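Local coordinates for N-terminal acetyltransferase-like protein (Chaetomium thermophilum, PDB 5NNP) that probably serves as the auxiliary subunit of an N-terminal acetyltransferase of the NatA type, a helical-repeat scaffold that embraces the catalytic partner, at residues E429-A434 against A449-R454; Y443-A448 against G466-A471. All blocks are in the same frame, centred on the assembly; numbering follows the deposited sequence.

Contact 1 of 2, residues E429-A434 against A449-R454; sequences ETMDYA and AKYQLR. With PO4 (phosphate ion), chain U.
Met431 faces Tyr451 across two successive antiparallel helices, 424-436 and 442-454, which pack as neighbours in the TPR-type alpha-solenoid of this chain. Met431 is the apolar residue of 429-434 that meets the ring. Its CG stands anti to the backbone N (chi1 -166°), and further bends about chi2 and chi3 swing the terminal methyl over one face of the Tyr451 ring. Met431 CE lies 3.6 Å from the centroid of the Tyr451 ring, displaced toward the rim on the CZ and CE2 side, a CH-pi contact. The sulfur belongs to the same Met-aromatic arrangement, with SD 4.9 Å from that centroid. At the other end of the methionine, CB approaches Tyr451 CD2 at 4.0 Å, a second touch near the root of the chain. Helix 408-421 also touches the pair, Ala415 at Met431 and Lys419 at Tyr451.

One residue on, the end of Asp432 comes near Gln452. Asp432 OD1 comes to 3.3 Å from Gln452 NE2, with carboxylate and amide planes inclined by 30°. Each has a firmer partner next to the contact: Asp432 OD1 forms a salt bridge with Arg435, and Gln452 OE1 is hydrogen-bonded to Thr464.

Beside Tyr451, Lys450 extends its fully stretched chain to a bound phosphate, where NZ donates a 2.7 Å hydrogen bond to phosphate O3. Arg416 holds the same anion from helix 408-421. A methionine in place of Lys450 removes the ammonium group, and the phosphate would probably be left to Arg416 and a weak bond from Lys447. Along the way to the anion, Lys450 CE passes over one face of the Arg454 guanidinium, 3.5 Å above its plane.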
loop_
_atom_site.group_PDB
_atom_site.type_symbol
_atom_site.label_atom_id
_atom_site.label_comp_id
_atom_site.label_asym_id
_atom_site.label_seq_id
_atom_site.Cartn_x
_atom_site.Cartn_y
_atom_site.Cartn_z
ATOM N N GLU A 429 -22.220 -20.954 -10.781
ATOM C CA GLU A 429 -23.028 -21.934 -10.065
ATOM C C GLU A 429 -22.140 -22.845 -9.203
ATOM O O GLU A 429 -22.465 -23.118 -8.050
ATOM C CB GLU A 429 -23.862 -22.754 -11.043
ATOM C CG GLU A 429 -24.841 -23.704 -10.361
ATOM C CD GLU A 429 -25.663 -24.540 -11.344
ATOM O OE1 GLU A 429 -25.366 -24.505 -12.559
ATOM O OE2 GLU A 429 -26.606 -25.227 -10.896
ATOM N N THR A 430 -21.008 -23.284 -9.753
ATOM C CA THR A 430 -20.118 -24.205 -9.049
ATOM C C THR A 430 -19.336 -23.534 -7.917
ATOM O O THR A 430 -19.138 -24.120 -6.848
ATOM C CB THR A 430 -19.138 -24.871 -10.027
ATOM O OG1 THR A 430 -19.871 -25.746 -10.891
ATOM C CG2 THR A 430 -18.096 -25.688 -9.289
ATOM N N MET A 431 -18.900 -22.301 -8.133
ATOM C CA MET A 431 -18.170 -21.594 -7.094
ATOM C C MET A 431 -19.091 -21.307 -5.937
ATOM O O MET A 431 -18.679 -21.356 -4.785
ATOM C CB MET A 431 -17.578 -20.291 -7.609
ATOM C CG MET A 431 -16.542 -19.692 -6.668
ATOM S SD MET A 431 -15.035 -20.679 -6.532
ATOM C CE MET A 431 -14.221 -20.311 -8.083
ATOM N N ASP A 432 -20.345 -20.999 -6.240
ATOM C CA ASP A 432 -21.305 -20.722 -5.187
ATOM C C ASP A 432 -21.572 -21.993 -4.404
ATOM O O ASP A 432 -21.722 -21.945 -3.188
ATOM C CB ASP A 432 -22.610 -20.163 -5.744
ATOM C CG ASP A 432 -23.545 -19.678 -4.650
ATOM O OD1 ASP A 432 -23.301 -18.580 -4.100
ATOM O OD2 ASP A 432 -24.523 -20.392 -4.332
ATOM N N TYR A 433 -21.625 -23.134 -5.088
ATOM C CA TYR A 433 -21.790 -24.389 -4.369
ATOM C C TYR A 433 -20.609 -24.572 -3.418
ATOM O O TYR A 433 -20.795 -24.920 -2.254
ATOM C CB TYR A 433 -21.917 -25.585 -5.328
ATOM C CG TYR A 433 -21.999 -26.918 -4.624
ATOM C CD1 TYR A 433 -23.168 -27.327 -4.005
ATOM C CD2 TYR A 433 -20.900 -27.753 -4.549
ATOM C CE1 TYR A 433 -23.253 -28.540 -3.340
ATOM C CE2 TYR A 433 -20.970 -28.973 -3.890
ATOM C CZ TYR A 433 -22.150 -29.358 -3.290
ATOM O OH TYR A 433 -22.210 -30.572 -2.632
ATOM N N ALA A 434 -19.402 -24.309 -3.909
ATOM C CA ALA A 434 -18.208 -24.401 -3.078
ATOM C C ALA A 434 -18.339 -23.541 -1.822
ATOM O O ALA A 434 -17.961 -23.953 -0.724
ATOM C CB ALA A 434 -16.976 -23.994 -3.880
ATOM N N ALA A 449 -18.857 -14.342 -5.170
ATOM C CA ALA A 449 -19.304 -13.019 -5.604
ATOM C C ALA A 449 -18.590 -12.550 -6.881
ATOM O O ALA A 449 -19.214 -11.993 -7.779
ATOM C CB ALA A 449 -19.101 -12.010 -4.494
ATOM N N LYS A 450 -17.285 -12.777 -6.954
ATOM C CA LYS A 450 -16.499 -12.353 -8.099
ATOM C C LYS A 450 -16.969 -13.085 -9.337
ATOM O O LYS A 450 -17.231 -12.471 -10.383
ATOM C CB LYS A 450 -15.010 -12.607 -7.866
ATOM C CG LYS A 450 -14.120 -12.274 -9.065
ATOM C CD LYS A 450 -12.707 -12.813 -8.861
ATOM C CE LYS A 450 -11.800 -12.526 -10.053
ATOM N NZ LYS A 450 -10.373 -12.807 -9.721
ATOM N N TYR A 451 -17.088 -14.405 -9.213
ATOM C CA TYR A 451 -17.579 -15.228 -10.314
ATOM C C TYR A 451 -18.985 -14.815 -10.776
ATOM O O TYR A 451 -19.286 -14.828 -11.966
ATOM C CB TYR A 451 -17.539 -16.705 -9.921
ATOM C CG TYR A 451 -16.196 -17.315 -10.237
ATOM C CD1 TYR A 451 -15.028 -16.665 -9.875
ATOM C CD2 TYR A 451 -16.090 -18.517 -10.926
ATOM C CE1 TYR A 451 -13.795 -17.191 -10.177
ATOM C CE2 TYR A 451 -14.852 -19.056 -11.229
ATOM C CZ TYR A 451 -13.711 -18.383 -10.856
ATOM O OH TYR A 451 -12.475 -18.905 -11.158
ATOM N N GLN A 452 -19.830 -14.409 -9.845
ATOM C CA GLN A 452 -21.156 -13.947 -10.210
ATOM C C GLN A 452 -21.088 -12.626 -10.983
ATOM O O GLN A 452 -21.797 -12.451 -11.988
ATOM C CB GLN A 452 -22.024 -13.838 -8.956
ATOM C CG GLN A 452 -22.382 -15.219 -8.382
ATOM C CD GLN A 452 -22.941 -15.179 -6.968
ATOM O OE1 GLN A 452 -22.910 -14.141 -6.303
ATOM N NE2 GLN A 452 -23.459 -16.319 -6.499
ATOM N N LEU A 453 -20.227 -11.710 -10.536
ATOM C CA LEU A 453 -19.981 -10.477 -11.281
ATOM C C LEU A 453 -19.377 -10.770 -12.655
ATOM O O LEU A 453 -19.712 -10.120 -13.638
ATOM C CB LEU A 453 -19.063 -9.538 -10.497
ATOM C CG LEU A 453 -19.614 -9.002 -9.177
ATOM C CD1 LEU A 453 -18.548 -8.214 -8.465
ATOM C CD2 LEU A 453 -20.831 -8.136 -9.412
ATOM N N ARG A 454 -18.478 -11.743 -12.721
ATOM C CA ARG A 454 -17.939 -12.173 -14.005
ATOM C C ARG A 454 -19.049 -12.707 -14.912
ATOM O O ARG A 454 -18.930 -12.650 -16.133
ATOM C CB ARG A 454 -16.855 -13.237 -13.814
ATOM C CG ARG A 454 -15.573 -12.705 -13.223
ATOM C CD ARG A 454 -15.003 -11.600 -14.087
ATOM N NE ARG A 454 -13.792 -11.011 -13.521
ATOM C CZ ARG A 454 -12.563 -11.489 -13.697
ATOM N NH1 ARG A 454 -12.368 -12.586 -14.408
ATOM N NH2 ARG A 454 -11.525 -10.869 -13.156
HETATM P P PO4 U . -9.590 -16.761 -10.076
HETATM O O1 PO4 U . -10.717 -17.644 -10.551
HETATM O O2 PO4 U . -8.762 -16.362 -11.277
HETATM O O3 PO4 U . -10.135 -15.513 -9.415
HETATM O O4 PO4 U . -8.756 -17.528 -9.076
#

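Contact 2 of 2, residues Y443-A448 against G466-A471. With PO4 (phosphate ion), chain U.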
loop_
_atom_site.group_PDB
_atom_site.type_symbol
_atom_site.label_atom_id
_atom_site.label_comp_id
_atom_site.label_asym_id
_atom_site.label_seq_id
_atom_site.Cartn_x
_atom_site.Cartn_y
_atom_site.Cartn_z
ATOM N N TYR A 443 -13.061 -15.995 2.220
ATOM C CA TYR A 443 -12.332 -16.135 0.968
ATOM C C TYR A 443 -13.179 -16.784 -0.093
ATOM O O TYR A 443 -13.236 -16.298 -1.207
ATOM C CB TYR A 443 -11.055 -16.953 1.142
ATOM C CG TYR A 443 -10.287 -17.084 -0.159
ATOM C CD1 TYR A 443 -10.650 -18.040 -1.106
ATOM C CD2 TYR A 443 -9.231 -16.230 -0.454
ATOM C CE1 TYR A 443 -9.981 -18.154 -2.297
ATOM C CE2 TYR A 443 -8.556 -16.336 -1.638
ATOM C CZ TYR A 443 -8.928 -17.309 -2.559
ATOM O OH TYR A 443 -8.246 -17.428 -3.750
ATOM N N ILE A 444 -13.825 -17.897 0.242
ATOM C CA ILE A 444 -14.661 -18.568 -0.734
ATOM C C ILE A 444 -15.913 -17.720 -1.006
ATOM O O ILE A 444 -16.427 -17.707 -2.116
ATOM C CB ILE A 444 -15.037 -20.023 -0.290
ATOM C CG1 ILE A 444 -15.609 -20.805 -1.478
ATOM C CG2 ILE A 444 -15.991 -20.052 0.913
ATOM C CD1 ILE A 444 -14.686 -20.783 -2.712
ATOM N N ASN A 445 -16.381 -16.971 -0.015
ATOM C CA ASN A 445 -17.505 -16.082 -0.266
ATOM C C ASN A 445 -17.126 -15.024 -1.301
ATOM O O ASN A 445 -17.902 -14.734 -2.217
ATOM C CB ASN A 445 -17.982 -15.419 1.026
ATOM C CG ASN A 445 -19.156 -14.467 0.802
ATOM O OD1 ASN A 445 -18.962 -13.312 0.434
ATOM N ND2 ASN A 445 -20.377 -14.949 1.037
ATOM N N SER A 446 -15.921 -14.470 -1.169
ATOM C CA SER A 446 -15.429 -13.452 -2.100
ATOM C C SER A 446 -15.263 -13.992 -3.524
ATOM O O SER A 446 -15.539 -13.294 -4.495
ATOM C CB SER A 446 -14.098 -12.874 -1.608
ATOM O OG SER A 446 -14.240 -12.278 -0.330
ATOM N N LYS A 447 -14.799 -15.226 -3.641
ATOM C CA LYS A 447 -14.665 -15.884 -4.932
ATOM C C LYS A 447 -16.009 -16.043 -5.647
ATOM O O LYS A 447 -16.134 -15.807 -6.855
ATOM C CB LYS A 447 -14.023 -17.247 -4.742
ATOM C CG LYS A 447 -12.557 -17.254 -4.997
ATOM C CD LYS A 447 -12.295 -17.167 -6.474
ATOM C CE LYS A 447 -10.810 -17.023 -6.735
ATOM N NZ LYS A 447 -10.320 -15.650 -6.406
ATOM N N ALA A 448 -17.018 -16.448 -4.888
ATOM C CA ALA A 448 -18.327 -16.691 -5.472
ATOM C C ALA A 448 -18.898 -15.378 -5.997
ATOM O O ALA A 448 -19.340 -15.295 -7.144
ATOM C CB ALA A 448 -19.272 -17.344 -4.446
ATOM N N GLY A 466 -23.232 -9.670 1.117
ATOM C CA GLY A 466 -24.075 -9.330 2.248
ATOM C C GLY A 466 -23.995 -10.350 3.373
ATOM O O GLY A 466 -24.282 -10.032 4.530
ATOM N N LEU A 467 -23.588 -11.579 3.051
ATOM C CA LEU A 467 -23.409 -12.588 4.085
ATOM C C LEU A 467 -22.262 -12.239 5.062
ATOM O O LEU A 467 -22.211 -12.770 6.172
ATOM C CB LEU A 467 -23.167 -13.956 3.455
ATOM C CG LEU A 467 -24.377 -14.831 3.056
ATOM C CD1 LEU A 467 -25.663 -14.030 2.899
ATOM C CD2 LEU A 467 -24.067 -15.613 1.786
ATOM N N PHE A 468 -21.361 -11.339 4.667
ATOM C CA PHE A 468 -20.224 -10.978 5.525
ATOM C C PHE A 468 -20.083 -9.493 5.874
ATOM O O PHE A 468 -19.242 -9.153 6.694
ATOM C CB PHE A 468 -18.922 -11.471 4.897
ATOM C CG PHE A 468 -18.682 -12.939 5.100
ATOM C CD1 PHE A 468 -19.351 -13.874 4.329
ATOM C CD2 PHE A 468 -17.799 -13.386 6.077
ATOM C CE1 PHE A 468 -19.141 -15.240 4.516
ATOM C CE2 PHE A 468 -17.583 -14.733 6.279
ATOM C CZ PHE A 468 -18.259 -15.670 5.503
ATOM N N THR A 469 -20.908 -8.624 5.287
ATOM C CA THR A 469 -20.902 -7.189 5.610
ATOM C C THR A 469 -21.746 -6.918 6.845
ATOM O O THR A 469 -22.714 -7.630 7.084
ATOM C CB THR A 469 -21.434 -6.332 4.440
ATOM O OG1 THR A 469 -22.791 -6.699 4.154
ATOM C CG2 THR A 469 -20.569 -6.500 3.203
ATOM N N ARG A 470 -21.392 -5.895 7.623
ATOM C CA ARG A 470 -22.096 -5.634 8.883
ATOM C C ARG A 470 -23.583 -5.426 8.627
ATOM O O ARG A 470 -23.962 -4.713 7.703
ATOM C CB ARG A 470 -21.481 -4.439 9.627
ATOM C CG ARG A 470 -20.099 -4.769 10.187
ATOM C CD ARG A 470 -19.503 -3.677 11.089
ATOM N NE ARG A 470 -19.010 -2.515 10.344
ATOM C CZ ARG A 470 -17.895 -2.487 9.611
ATOM N NH1 ARG A 470 -17.132 -3.565 9.488
ATOM N NH2 ARG A 470 -17.549 -1.370 8.983
ATOM N N ALA A 471 -24.408 -6.071 9.450
ATOM C CA ALA A 471 -25.810 -6.295 9.125
ATOM C C ALA A 471 -26.656 -5.032 8.977
ATOM O O ALA A 471 -27.271 -4.801 7.928
ATOM C CB ALA A 471 -26.428 -7.201 10.168
HETATM P P PO4 U . -9.590 -16.761 -10.076
HETATM O O1 PO4 U . -10.717 -17.644 -10.551
HETATM O O2 PO4 U . -8.762 -16.362 -11.277
HETATM O O3 PO4 U . -10.135 -15.513 -9.415
HETATM O O4 PO4 U . -8.756 -17.528 -9.076
#
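Asn445 holds CG anti to its own backbone N (chi1 180°), throwing the amide outward from helix 442-454, while Phe468 turns its ring back beside the backbone N (chi1 -78°), and the two side chains run antiparallel alongside one another. Phe468 CD1 and CE1 do the touching. Asn445 CG is 3.6 Å from Phe468 CD1, and Asn445 CB is 3.7 Å from Phe468 CE1, so both CB and the amide carbon of the asparagine lie against the CD1-CE1 bond of the ring. Amide and ring planes stand 54° apart, an oblique meeting rather than a stack. Leu467 completes the contact from the neighbouring position in the loop: its CB lies 3.8 Å from Asn445 ND2, and its CD2 approaches the same nitrogen equally closely.

In the alpha-solenoid, this joins helix 442-454 to the loop between helices 458-465 and 476-483. The polar amide is not left to the hydrocarbon around it, because Asn445 ND2 gives a hydrogen bond to the carbonyl O of Thr464, close to the C-terminal end of helix 458-465, tying helix 442-454 to that end. Phe468 also packs against an apolar side chain of another protein chain, and its side chain is about 9 Å from the bound carboxymethyl coenzyme A.

Further along helix 442-454, Lys447 bends about chi2 and chi4 to bring NZ to the phosphate, where it makes a weak 3.0 Å hydrogen bond to O3; a glycerol also accepts a bond from this nitrogen.

In the fold
Contacts 1 and 2 lie with their centres about 12 Å apart, on the same side of the chain's centre, and share helix 442-454. Its first half serves contact 2 and its second half contact 1, and their segments alternate along the chain: 429-434, 443-448, 449-454, 466-471. The helix thus packs on helix 424-436 and, on a different side, on the loop after helix 458-465. Met431 links the two contacts, with SD 3.8 Å from Ile444 CD1. Both reach the same phosphate, through Lys450 and Lys447, a basic site that may correspond to where related NatA complexes bind inositol hexakisphosphate.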